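Local coordinates for uncharacterized protein (Vibrio parahaemolyticus M0605, PDB 3X0T) that is PirA, a jelly-roll protein that probably acts as part of a pore-forming toxin, encoded on a plasmid that makes this marine bacterium virulent, at residues L51-M62 / F89-N99. Numbering follows the deposited sequence.
Sequences LTIQYQWGAPFM and FYHQRIVVINN
With chi1 of R93 at 67°, its CG sits between backbone N and carbonyl carbon, and the chain then extends to run alongside Q56, pointing the same way. The two residues face each other as a hydrogen-bonded pair of antiparallel strands 51-58 and 91-98, the central pair of one jelly-roll sheet. Both R93 NE and R93 NH2 lie 2.9 Å from Q56 OE1; the oxygen is in the guanidinium plane, yet both donors approach from one face of the amide. V95 CG1 covers a guanidinium face, and R93 NH1 forms a salt bridge with E25 that further fixes the group. Q56 NE2 in turn donates to Q54 OE1, which extends the polar row on the face carrying Q54, Q56, R93 and V95. The register is confirmed by paired backbone bonds, such as T52 N to I97 O and I97 N to T52 O. On the other face, directed at strand 41-45 of the second sheet, I53 CG1 meets I94 CG2 at 3.7 Å, and I94 CG1 reaches the Y55 ring obliquely. W57 CB makes a CH-pi contact over the F89 ring, 3.6 Å from its centroid and 22° off the normal. Y55 OH donates to Q92 OE1 at 2.6 Å, tilted 27° from the carbonyl plane.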
# COMPACT_ATOMS: atom_id res chain seq x y z
N LEU A 51 -10.41 -5.80 -4.27
CA LEU A 51 -9.65 -4.54 -4.26
C LEU A 51 -8.34 -4.78 -4.99
O LEU A 51 -7.75 -5.86 -4.89
CB LEU A 51 -9.35 -4.15 -2.80
CG LEU A 51 -10.58 -3.84 -1.92
CD1 LEU A 51 -10.20 -3.73 -0.46
CD2 LEU A 51 -11.34 -2.68 -2.42
N THR A 52 -7.83 -3.71 -5.63
CA THR A 52 -6.44 -3.76 -6.13
C THR A 52 -5.51 -2.98 -5.18
O THR A 52 -5.90 -1.89 -4.74
CB THR A 52 -6.38 -3.14 -7.51
OG1 THR A 52 -7.12 -4.00 -8.39
CG2 THR A 52 -4.94 -3.05 -8.03
N ILE A 53 -4.36 -3.53 -4.84
CA ILE A 53 -3.35 -2.78 -4.13
C ILE A 53 -2.20 -2.51 -5.08
O ILE A 53 -1.78 -3.41 -5.84
CB ILE A 53 -2.92 -3.49 -2.84
CG1 ILE A 53 -2.06 -2.55 -1.98
CG2 ILE A 53 -2.26 -4.84 -3.08
CD1 ILE A 53 -1.82 -3.06 -0.57
N GLN A 54 -1.68 -1.29 -5.05
CA GLN A 54 -0.53 -0.95 -5.91
C GLN A 54 0.56 -0.25 -5.11
O GLN A 54 0.29 0.57 -4.23
CB GLN A 54 -0.90 -0.01 -7.09
CG GLN A 54 -1.96 -0.63 -7.99
CD GLN A 54 -2.11 0.08 -9.26
OE1 GLN A 54 -1.99 1.32 -9.37
NE2 GLN A 54 -2.39 -0.75 -10.30
N TYR A 55 1.79 -0.57 -5.46
CA TYR A 55 2.98 0.15 -5.00
C TYR A 55 3.37 1.10 -6.13
O TYR A 55 3.63 0.63 -7.22
CB TYR A 55 4.11 -0.83 -4.67
CG TYR A 55 5.07 -0.31 -3.68
CD1 TYR A 55 5.96 0.76 -4.00
CD2 TYR A 55 5.09 -0.78 -2.37
CE1 TYR A 55 6.79 1.31 -3.04
CE2 TYR A 55 5.91 -0.22 -1.41
CZ TYR A 55 6.76 0.83 -1.74
OH TYR A 55 7.56 1.36 -0.76
N GLN A 56 3.38 2.40 -5.84
CA GLN A 56 3.64 3.41 -6.87
C GLN A 56 4.84 4.26 -6.51
O GLN A 56 5.19 4.35 -5.31
CB GLN A 56 2.43 4.30 -7.03
CG GLN A 56 1.21 3.54 -7.53
CD GLN A 56 0.03 4.44 -7.84
OE1 GLN A 56 0.07 5.65 -7.58
NE2 GLN A 56 -1.02 3.85 -8.40
N TRP A 57 5.47 4.86 -7.52
CA TRP A 57 6.64 5.69 -7.30
C TRP A 57 6.58 6.92 -8.16
O TRP A 57 5.86 6.96 -9.17
CB TRP A 57 7.95 4.90 -7.51
CG TRP A 57 8.21 4.56 -8.95
CD1 TRP A 57 7.70 3.49 -9.67
CD2 TRP A 57 9.00 5.31 -9.87
NE1 TRP A 57 8.17 3.54 -10.95
CE2 TRP A 57 8.94 4.65 -11.11
CE3 TRP A 57 9.75 6.51 -9.78
CZ2 TRP A 57 9.57 5.18 -12.27
CZ3 TRP A 57 10.35 7.02 -10.92
CH2 TRP A 57 10.27 6.35 -12.14
N GLY A 58 7.36 7.93 -7.78
CA GLY A 58 7.44 9.17 -8.57
C GLY A 58 8.90 9.62 -8.64
O GLY A 58 9.71 9.38 -7.72
N ALA A 59 9.19 10.28 -9.75
CA ALA A 59 10.52 10.89 -10.01
C ALA A 59 10.64 12.20 -9.21
O ALA A 59 9.66 12.73 -8.67
CB ALA A 59 10.61 11.16 -11.53
N PRO A 60 11.84 12.80 -9.21
CA PRO A 60 11.98 14.13 -8.62
C PRO A 60 10.95 15.06 -9.20
O PRO A 60 10.62 15.05 -10.45
CB PRO A 60 13.41 14.58 -9.02
CG PRO A 60 14.14 13.23 -9.03
CD PRO A 60 13.12 12.28 -9.74
N PHE A 61 10.35 15.88 -8.34
CA PHE A 61 9.36 16.89 -8.73
C PHE A 61 8.08 16.22 -9.23
O PHE A 61 7.23 16.93 -9.78
CB PHE A 61 9.87 17.93 -9.78
CG PHE A 61 11.19 18.48 -9.31
CD1 PHE A 61 11.32 19.23 -8.15
CD2 PHE A 61 12.36 18.13 -10.01
CE1 PHE A 61 12.56 19.72 -7.69
CE2 PHE A 61 13.59 18.60 -9.51
CZ PHE A 61 13.67 19.35 -8.38
N MET A 62 7.91 14.92 -9.03
CA MET A 62 6.73 14.21 -9.54
C MET A 62 6.57 14.40 -11.07
O MET A 62 5.47 14.30 -11.58
CB MET A 62 5.47 14.56 -8.74
CG MET A 62 5.53 14.06 -7.36
SD MET A 62 5.63 12.25 -7.21
CE MET A 62 4.16 11.72 -8.15
N PHE A 89 13.44 5.23 -3.94
CA PHE A 89 12.67 6.21 -4.65
C PHE A 89 12.75 7.55 -4.01
O PHE A 89 12.96 7.68 -2.78
CB PHE A 89 11.18 5.79 -4.69
CG PHE A 89 10.95 4.44 -5.32
CD1 PHE A 89 11.16 4.31 -6.73
CD2 PHE A 89 10.52 3.34 -4.60
CE1 PHE A 89 10.89 3.04 -7.31
CE2 PHE A 89 10.25 2.13 -5.20
CZ PHE A 89 10.43 1.98 -6.55
N TYR A 90 12.48 8.62 -4.76
CA TYR A 90 12.27 9.96 -4.23
C TYR A 90 10.88 10.14 -3.68
O TYR A 90 10.69 10.88 -2.71
CB TYR A 90 12.54 10.97 -5.34
CG TYR A 90 14.00 11.04 -5.72
CD1 TYR A 90 14.91 11.80 -4.99
CD2 TYR A 90 14.49 10.32 -6.80
CE1 TYR A 90 16.26 11.86 -5.29
CE2 TYR A 90 15.85 10.38 -7.12
CZ TYR A 90 16.71 11.15 -6.38
OH TYR A 90 18.07 11.19 -6.65
N HIS A 91 9.89 9.52 -4.30
CA HIS A 91 8.49 9.54 -3.91
C HIS A 91 7.93 8.16 -4.06
O HIS A 91 8.18 7.52 -5.09
CB HIS A 91 7.66 10.54 -4.72
CG HIS A 91 8.18 11.94 -4.61
ND1 HIS A 91 7.94 12.75 -3.52
CD2 HIS A 91 9.08 12.60 -5.41
CE1 HIS A 91 8.63 13.86 -3.67
NE2 HIS A 91 9.35 13.79 -4.78
N GLN A 92 7.11 7.72 -3.12
CA GLN A 92 6.47 6.41 -3.22
C GLN A 92 5.21 6.43 -2.40
O GLN A 92 5.08 7.18 -1.42
CB GLN A 92 7.44 5.27 -2.88
CG GLN A 92 7.97 5.34 -1.41
CD GLN A 92 9.19 4.55 -1.30
OE1 GLN A 92 9.16 3.29 -1.46
NE2 GLN A 92 10.33 5.15 -1.03
N ARG A 93 4.28 5.53 -2.76
CA ARG A 93 3.06 5.40 -1.99
C ARG A 93 2.47 4.03 -2.24
O ARG A 93 2.81 3.37 -3.24
CB ARG A 93 2.04 6.50 -2.35
CG ARG A 93 1.45 6.45 -3.75
CD ARG A 93 0.37 7.45 -3.93
NE ARG A 93 -0.18 7.36 -5.27
CZ ARG A 93 -1.32 7.97 -5.64
NH1 ARG A 93 -1.94 8.77 -4.80
NH2 ARG A 93 -1.81 7.67 -6.84
N ILE A 94 1.56 3.63 -1.40
CA ILE A 94 0.74 2.45 -1.59
C ILE A 94 -0.69 2.93 -1.65
O ILE A 94 -1.14 3.66 -0.75
CB ILE A 94 0.95 1.39 -0.46
CG1 ILE A 94 2.41 0.93 -0.43
CG2 ILE A 94 0.01 0.24 -0.66
CD1 ILE A 94 2.76 0.05 0.72
N VAL A 95 -1.41 2.50 -2.67
CA VAL A 95 -2.82 2.83 -2.80
C VAL A 95 -3.65 1.54 -2.87
O VAL A 95 -3.16 0.52 -3.33
CB VAL A 95 -3.12 3.72 -4.04
CG1 VAL A 95 -2.51 5.09 -3.89
CG2 VAL A 95 -2.73 3.07 -5.33
N VAL A 96 -4.88 1.65 -2.44
CA VAL A 96 -5.87 0.61 -2.63
C VAL A 96 -6.95 1.20 -3.53
O VAL A 96 -7.41 2.34 -3.30
CB VAL A 96 -6.46 0.11 -1.27
CG1 VAL A 96 -7.42 -1.03 -1.52
CG2 VAL A 96 -5.34 -0.35 -0.35
N ILE A 97 -7.29 0.46 -4.59
CA ILE A 97 -8.20 0.92 -5.63
C ILE A 97 -9.39 -0.06 -5.66
O ILE A 97 -9.25 -1.27 -5.64
CB ILE A 97 -7.48 0.91 -7.01
CG1 ILE A 97 -6.21 1.75 -6.93
CG2 ILE A 97 -8.43 1.43 -8.08
CD1 ILE A 97 -5.33 1.63 -8.16
N ASN A 98 -10.58 0.57 -5.69
CA ASN A 98 -11.82 -0.21 -5.70
C ASN A 98 -12.54 0.07 -7.00
O ASN A 98 -13.13 1.13 -7.17
CB ASN A 98 -12.71 0.19 -4.51
CG ASN A 98 -13.98 -0.62 -4.44
OD1 ASN A 98 -14.17 -1.53 -5.23
ND2 ASN A 98 -14.81 -0.31 -3.45
N ASN A 99 -12.44 -0.86 -7.93
CA ASN A 99 -13.09 -0.72 -9.25
C ASN A 99 -14.45 -1.36 -9.26
O ASN A 99 -15.11 -1.36 -10.32
CB ASN A 99 -12.23 -1.40 -10.31
CG ASN A 99 -10.88 -0.72 -10.41
OD1 ASN A 99 -9.80 -1.34 -10.22
ND2 ASN A 99 -10.92 0.55 -10.69
O HOH W 1 -9.78 -4.26 -8.64
O HOH W 2 11.96 7.89 -7.42
O HOH W 3 11.19 15.83 -5.59